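Local structure of putative peptidoglycan-binding/hydrolysing protein (Peptoclostridium difficile, 5TV7) at residues A36-E39 / I40-H44; S85-I88 / G89-T92; V147-Q150 / K151-L155. The protein probably binds, and may help to hydrolyse, bacterial peptidoglycan, and was crystallised with glutamine hydroxamate bound. All coordinates share one frame; numbering follows the deposited sequence.

Contact 1. Residues A36-E39 / I40-H44; sequences APQE and IRDEH
Q38 reaches R41 and D42, and A36 and P37 pack on I40, in a local contact that opens the helix 38-46, which lies against the edge strand 60-64 of the antiparallel sheet. P37 takes the N-cap position; its carbonyl O accepts a bond from R41 N at 2.8 Å and a weak one from I40 N. On the inner side the I40 branches divide the work: CG1 lies alongside the P37 ring, 4.0 Å from its CD, while CG2 rests on A36 CB at 3.9 Å, and I61 and V63 receive the isoleucine beyond. On the outer side Q38 bends at chi2 (58°), which turns its amide back over the next turn. There NE2 gives a 2.9 Å bond to OD1 of D42, met from above the carboxylate plane, and OE1 takes a weak bond from R41 NE at the guanidinium edge, at 3.3 Å, so the firmer partner is at NE2. The stronger tie of R41 goes to the backbone O of Y33, whose ring it also meets by cation-pi contact. This is the first turn of a helix with proline as N-cap, joined by i to i+3 and i to i+4 side-chain contacts.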
loop_
_atom_site.group_PDB
_atom_site.type_symbol
_atom_site.label_atom_id
_atom_site.label_comp_id
_atom_site.label_asym_id
_atom_site.label_seq_id
_atom_site.Cartn_x
_atom_site.Cartn_y
_atom_site.Cartn_z
ATOM N N ALA A 36 -10.320 -11.529 -8.085
ATOM C CA ALA A 36 -9.036 -11.819 -7.438
ATOM C C ALA A 36 -8.822 -13.296 -7.129
ATOM O O ALA A 36 -9.789 -14.033 -6.929
ATOM C CB ALA A 36 -8.890 -11.003 -6.155
ATOM N N PRO A 37 -7.543 -13.737 -7.098
ATOM C CA PRO A 37 -7.272 -15.121 -6.708
ATOM C C PRO A 37 -7.833 -15.353 -5.310
ATOM O O PRO A 37 -7.873 -14.417 -4.500
ATOM C CB PRO A 37 -5.741 -15.205 -6.711
ATOM C CG PRO A 37 -5.291 -14.109 -7.613
ATOM C CD PRO A 37 -6.311 -13.018 -7.484
ATOM N N GLN A 38 -8.249 -16.582 -5.024
ATOM C CA GLN A 38 -8.882 -16.891 -3.745
ATOM C C GLN A 38 -8.039 -16.543 -2.517
ATOM O O GLN A 38 -8.576 -16.101 -1.509
ATOM C CB GLN A 38 -9.310 -18.362 -3.687
ATOM C CG GLN A 38 -10.222 -18.673 -2.511
ATOM C CD GLN A 38 -11.493 -17.833 -2.510
ATOM O OE1 GLN A 38 -12.023 -17.482 -3.566
ATOM N NE2 GLN A 38 -11.993 -17.516 -1.321
ATOM N N GLU A 39 -6.730 -16.749 -2.601
ATOM C CA GLU A 39 -5.830 -16.416 -1.495
ATOM C C GLU A 39 -5.861 -14.901 -1.208
ATOM O O GLU A 39 -5.753 -14.465 -0.053
ATOM C CB GLU A 39 -4.419 -16.898 -1.814
ATOM C CG GLU A 39 -3.413 -16.666 -0.702
ATOM C CD GLU A 39 -2.112 -17.425 -0.905
ATOM O OE1 GLU A 39 -2.094 -18.422 -1.670
ATOM O OE2 GLU A 39 -1.103 -17.034 -0.271
ATOM N N ILE A 40 -6.035 -14.121 -2.273
ATOM C CA ILE A 40 -6.156 -12.670 -2.183
ATOM C C ILE A 40 -7.560 -12.314 -1.667
ATOM O O ILE A 40 -7.709 -11.394 -0.871
ATOM C CB ILE A 40 -5.855 -12.004 -3.550
ATOM C CG1 ILE A 40 -4.430 -12.356 -4.010
ATOM C CG2 ILE A 40 -6.040 -10.495 -3.490
ATOM C CD1 ILE A 40 -3.326 -11.965 -3.038
ATOM N N ARG A 41 -8.582 -13.050 -2.106
ATOM C CA ARG A 41 -9.948 -12.805 -1.622
ATOM C C ARG A 41 -10.067 -13.029 -0.120
ATOM O O ARG A 41 -10.722 -12.257 0.571
ATOM C CB ARG A 41 -10.965 -13.685 -2.340
ATOM C CG ARG A 41 -11.306 -13.235 -3.750
ATOM C CD ARG A 41 -12.279 -14.194 -4.424
ATOM N NE ARG A 41 -13.460 -14.483 -3.597
ATOM C CZ ARG A 41 -14.554 -13.720 -3.506
ATOM N NH1 ARG A 41 -15.564 -14.100 -2.719
ATOM N NH2 ARG A 41 -14.658 -12.581 -4.184
ATOM N N ASP A 42 -9.429 -14.085 0.376
ATOM C CA ASP A 42 -9.469 -14.410 1.810
ATOM C C ASP A 42 -8.722 -13.377 2.636
ATOM O O ASP A 42 -9.141 -13.040 3.739
ATOM C CB ASP A 42 -8.879 -15.797 2.065
ATOM C CG ASP A 42 -9.678 -16.903 1.395
ATOM O OD1 ASP A 42 -10.925 -16.781 1.304
ATOM O OD2 ASP A 42 -9.055 -17.901 0.967
ATOM N N GLU A 43 -7.615 -12.882 2.093
ATOM C CA GLU A 43 -6.819 -11.876 2.780
ATOM C C GLU A 43 -7.652 -10.581 2.893
ATOM O O GLU A 43 -7.701 -9.961 3.953
ATOM C CB GLU A 43 -5.508 -11.637 2.023
ATOM C CG GLU A 43 -4.457 -10.879 2.821
ATOM C CD GLU A 43 -3.223 -10.491 2.004
ATOM O OE1 GLU A 43 -3.109 -10.877 0.815
ATOM O OE2 GLU A 43 -2.360 -9.778 2.563
ATOM N N HIS A 44 -8.333 -10.217 1.801
ATOM C CA HIS A 44 -9.187 -9.019 1.766
ATOM C C HIS A 44 -10.390 -9.190 2.685
ATOM O O HIS A 44 -10.763 -8.262 3.402
ATOM C CB HIS A 44 -9.636 -8.711 0.330
ATOM C CG HIS A 44 -10.494 -7.488 0.203
ATOM N ND1 HIS A 44 -9.998 -6.212 0.359
ATOM C CD2 HIS A 44 -11.806 -7.344 -0.108
ATOM C CE1 HIS A 44 -10.971 -5.335 0.173
ATOM N NE2 HIS A 44 -12.078 -5.996 -0.115
#

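Contact 2. Residues S85-I88 / G89-T92; sequences SYNI and GAKT
The backbone doubles back between N87 and T92, which face each other as an antiparallel hydrogen-bonded pair with CA atoms 5.3 Å apart. N87 N donates to T92 O at 2.8 Å, and T92 N returns a longer bond to N87 O at 3.2 Å. Between them the chain turns through I88, G89 and A90, then K91, which sits in the left-handed region with phi and psi both positive. K91 N adds a bond to I88 O at 3.2 Å.

Of the side chains, N87 braces the turn with its amide. Its CG stands opposite the backbone N (chi1 -174°), bringing the amide over the loop, where OD1 accepts A90 N at 3.0 Å. This donor sits far above the carbonyl plane, 65° out of it, with the N-H pointing well at the oxygen. The methyl of A90 lies against the same amide, CB to N87 CG at 3.5 Å. On that face of the sheet T92 puts OG1 next to N87 CB, also at 3.5 Å.

Y86 belongs to the other face. The edge of its ring brings CD1 within 3.3 Å of T92 O, in the ring plane, while CG1 of I88 lies over one ring face, toward the rim. The phenol OH is tied to D167 on the helix 163-173, and R171 of that helix touches both Y86 and I88, so helix 163-173, with L177, packs on this side. The turn joins the neighbouring strands 78-87 and 92-96 as a beta hairpin whose closing end is a G1 beta bulge, with K91 and T92 both facing N87.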
loop_
_atom_site.group_PDB
_atom_site.type_symbol
_atom_site.label_atom_id
_atom_site.label_comp_id
_atom_site.label_asym_id
_atom_site.label_seq_id
_atom_site.Cartn_x
_atom_site.Cartn_y
_atom_site.Cartn_z
ATOM N N SER A 85 6.992 9.526 -6.025
ATOM C CA SER A 85 7.603 10.837 -6.089
ATOM C C SER A 85 7.177 11.577 -4.835
ATOM O O SER A 85 5.983 11.731 -4.571
ATOM C CB SER A 85 7.128 11.619 -7.306
ATOM O OG SER A 85 7.766 12.886 -7.327
ATOM N N TYR A 86 8.152 12.002 -4.050
ATOM C CA TYR A 86 7.864 12.700 -2.825
ATOM C C TYR A 86 8.347 14.124 -2.954
ATOM O O TYR A 86 9.526 14.367 -3.120
ATOM C CB TYR A 86 8.495 11.956 -1.634
ATOM C CG TYR A 86 8.475 12.683 -0.300
ATOM C CD1 TYR A 86 7.390 13.464 0.081
ATOM C CD2 TYR A 86 9.504 12.496 0.633
ATOM C CE1 TYR A 86 7.365 14.111 1.306
ATOM C CE2 TYR A 86 9.476 13.130 1.873
ATOM C CZ TYR A 86 8.407 13.941 2.196
ATOM O OH TYR A 86 8.344 14.567 3.412
ATOM N N ASN A 87 7.409 15.061 -2.910
ATOM C CA ASN A 87 7.738 16.474 -3.000
ATOM C C ASN A 87 7.756 17.023 -1.581
ATOM O O ASN A 87 6.720 17.374 -1.024
ATOM C CB ASN A 87 6.734 17.215 -3.887
ATOM C CG ASN A 87 7.126 18.661 -4.112
ATOM O OD1 ASN A 87 7.837 19.255 -3.294
ATOM N ND2 ASN A 87 6.675 19.235 -5.218
ATOM N N ILE A 88 8.961 17.091 -1.019
ATOM C CA ILE A 88 9.192 17.550 0.353
ATOM C C ILE A 88 8.632 18.943 0.619
ATOM O O ILE A 88 7.919 19.147 1.606
ATOM C CB ILE A 88 10.700 17.498 0.691
ATOM C CG1 ILE A 88 11.190 16.040 0.631
ATOM C CG2 ILE A 88 10.970 18.088 2.072
ATOM C CD1 ILE A 88 12.694 15.873 0.692
ATOM N N GLY A 89 8.946 19.893 -0.262
ATOM C CA GLY A 89 8.459 21.266 -0.121
ATOM C C GLY A 89 6.938 21.380 -0.155
ATOM O O GLY A 89 6.343 22.105 0.642
ATOM N N ALA A 90 6.306 20.656 -1.073
ATOM C CA ALA A 90 4.852 20.695 -1.208
ATOM C C ALA A 90 4.141 19.786 -0.206
ATOM O O ALA A 90 2.915 19.801 -0.129
ATOM C CB ALA A 90 4.453 20.324 -2.630
ATOM N N LYS A 91 4.894 19.003 0.568
ATOM C CA LYS A 91 4.279 18.067 1.528
ATOM C C LYS A 91 3.294 17.115 0.840
ATOM O O LYS A 91 2.191 16.878 1.328
ATOM C CB LYS A 91 3.600 18.808 2.696
ATOM C CG LYS A 91 4.557 19.514 3.637
ATOM C CD LYS A 91 3.759 20.284 4.671
ATOM C CE LYS A 91 4.639 21.028 5.663
ATOM N NZ LYS A 91 5.415 20.090 6.507
ATOM N N THR A 92 3.705 16.564 -0.294
ATOM C CA THR A 92 2.863 15.626 -1.046
ATOM C C THR A 92 3.669 14.434 -1.527
ATOM O O THR A 92 4.878 14.534 -1.771
ATOM C CB THR A 92 2.270 16.265 -2.320
ATOM O OG1 THR A 92 3.342 16.726 -3.154
ATOM C CG2 THR A 92 1.331 17.429 -1.999
#

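Contact 3. Residues V147-Q150 / K151-L155; sequences VSFQ and KKYGL
F149, in the last turn of the helix 140-152, lays its ring against Y153 and L155. Its CB leaves the helix away from the residues ahead, but with chi1 at 172° the ring comes back beside them. CG is 4.2 Å from CD2 of Y153; CD1 and CE1 come closer, CE1 to 3.4 Å from that atom, which stands over one face of the phenyl ring. The two rings meet obliquely, planes 52° apart. Across the ring from CD1, CE2 touches CD1 of L155 at 4.0 Å, and CZ, the tip, still lies 3.9 Å from Y153 CD2. The F149 carbonyl O takes Y153 N in the last ordinary helical bond, at 3.0 Å, and sits at the edge of the tyrosine ring. G154, with positive phi, then turns the chain: L155 N reaches back to Q150 O at 2.9 Å, and a weaker G154 N to K151 O bond completes a Schellman motif. The Q150 amide leads away, to T165 and the backbone N of G159, and touches the bound glutamine hydroxamate. F149 packs on L169 and L172, and Y153 on K168 and L172, of the helix 163-173, while L128 touches F149 from the loop after the helix 116-127.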
loop_
_atom_site.group_PDB
_atom_site.type_symbol
_atom_site.label_atom_id
_atom_site.label_comp_id
_atom_site.label_asym_id
_atom_site.label_seq_id
_atom_site.Cartn_x
_atom_site.Cartn_y
_atom_site.Cartn_z
ATOM N N VAL A 147 3.892 -0.330 12.530
ATOM C CA VAL A 147 4.628 -0.431 13.815
ATOM C C VAL A 147 6.055 -0.938 13.568
ATOM O O VAL A 147 7.015 -0.358 14.089
ATOM C CB VAL A 147 3.882 -1.339 14.822
ATOM C CG1 VAL A 147 4.744 -1.691 16.041
ATOM C CG2 VAL A 147 2.574 -0.679 15.253
ATOM N N SER A 148 6.193 -1.991 12.754
ATOM C CA SER A 148 7.517 -2.554 12.439
ATOM C C SER A 148 8.415 -1.540 11.741
ATOM O O SER A 148 9.597 -1.416 12.057
ATOM C CB SER A 148 7.389 -3.797 11.551
ATOM O OG SER A 148 6.763 -4.850 12.245
ATOM N N PHE A 149 7.842 -0.857 10.755
ATOM C CA PHE A 149 8.537 0.182 10.015
ATOM C C PHE A 149 8.995 1.279 10.949
ATOM O O PHE A 149 10.140 1.713 10.897
ATOM C CB PHE A 149 7.628 0.753 8.913
ATOM C CG PHE A 149 8.199 1.956 8.217
ATOM C CD1 PHE A 149 9.129 1.812 7.206
ATOM C CD2 PHE A 149 7.785 3.236 8.562
ATOM C CE1 PHE A 149 9.650 2.929 6.545
ATOM C CE2 PHE A 149 8.293 4.353 7.906
ATOM C CZ PHE A 149 9.233 4.199 6.905
ATOM N N GLN A 150 8.095 1.727 11.810
ATOM C CA GLN A 150 8.430 2.777 12.763
ATOM C C GLN A 150 9.557 2.352 13.699
ATOM O O GLN A 150 10.473 3.145 13.981
ATOM C CB GLN A 150 7.182 3.202 13.538
ATOM C CG GLN A 150 6.228 4.002 12.679
ATOM C CD GLN A 150 4.848 4.149 13.271
ATOM O OE1 GLN A 150 4.398 3.313 14.058
ATOM N NE2 GLN A 150 4.142 5.191 12.849
ATOM N N LYS A 151 9.512 1.109 14.174
ATOM C CA LYS A 151 10.586 0.626 15.045
ATOM C C LYS A 151 11.902 0.555 14.283
ATOM O O LYS A 151 12.929 0.992 14.783
ATOM C CB LYS A 151 10.256 -0.730 15.652
ATOM C CG LYS A 151 9.192 -0.661 16.739
ATOM C CD LYS A 151 8.806 -2.055 17.220
ATOM C CE LYS A 151 7.844 -2.006 18.404
ATOM N NZ LYS A 151 7.442 -3.391 18.796
ATOM N N LYS A 152 11.866 0.051 13.058
ATOM C CA LYS A 152 13.076 -0.050 12.269
ATOM C C LYS A 152 13.756 1.307 12.066
ATOM O O LYS A 152 14.984 1.401 12.154
ATOM C CB LYS A 152 12.799 -0.691 10.897
ATOM C CG LYS A 152 14.030 -0.789 9.988
ATOM C CD LYS A 152 13.758 -1.630 8.748
ATOM C CE LYS A 152 15.011 -1.822 7.903
ATOM N NZ LYS A 152 14.746 -2.647 6.684
ATOM N N TYR A 153 12.958 2.349 11.815
ATOM C CA TYR A 153 13.521 3.668 11.537
ATOM C C TYR A 153 13.560 4.676 12.679
ATOM O O TYR A 153 13.798 5.847 12.445
ATOM C CB TYR A 153 12.868 4.240 10.273
ATOM C CG TYR A 153 13.219 3.383 9.096
ATOM C CD1 TYR A 153 14.498 3.434 8.551
ATOM C CD2 TYR A 153 12.306 2.479 8.559
ATOM C CE1 TYR A 153 14.855 2.621 7.499
ATOM C CE2 TYR A 153 12.652 1.664 7.491
ATOM C CZ TYR A 153 13.930 1.741 6.971
ATOM O OH TYR A 153 14.292 0.949 5.924
ATOM N N GLY A 154 13.360 4.223 13.905
ATOM C CA GLY A 154 13.444 5.115 15.061
ATOM C C GLY A 154 12.315 6.120 15.243
ATOM O O GLY A 154 12.493 7.134 15.926
ATOM N N LEU A 155 11.167 5.842 14.631
ATOM C CA LEU A 155 9.982 6.669 14.786
ATOM C C LEU A 155 9.163 6.088 15.938
ATOM O O LEU A 155 9.296 4.911 16.257
ATOM C CB LEU A 155 9.124 6.615 13.513
ATOM C CG LEU A 155 9.771 7.128 12.208
ATOM C CD1 LEU A 155 8.885 6.816 11.012
ATOM C CD2 LEU A 155 10.067 8.614 12.277
#

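How the contacts relate
The three local contacts follow one another along the chain and touch nowhere. Contacts 1 and 2 lie on opposite sides of the chain's centre, their own centres 33 Å apart, yet both belong to the same sheet region: contact 1 on the helix packed beside strand 60-64, contact 2 within the sheet, where strand 78-87 turns into 92-96. Contact 3 is in the second peptidoglycan-binding region, about 10 Å from contact 2 and about 14 Å from contact 1 between nearest atoms. The helix 163-173 bridges contacts 2 and 3, taking Y86 and I88 on one hand and F149 and Y153 on the other. Only contact 3 touches the ligand, through Q150; the side chain of K91 in contact 2 stays about 10 Å from it.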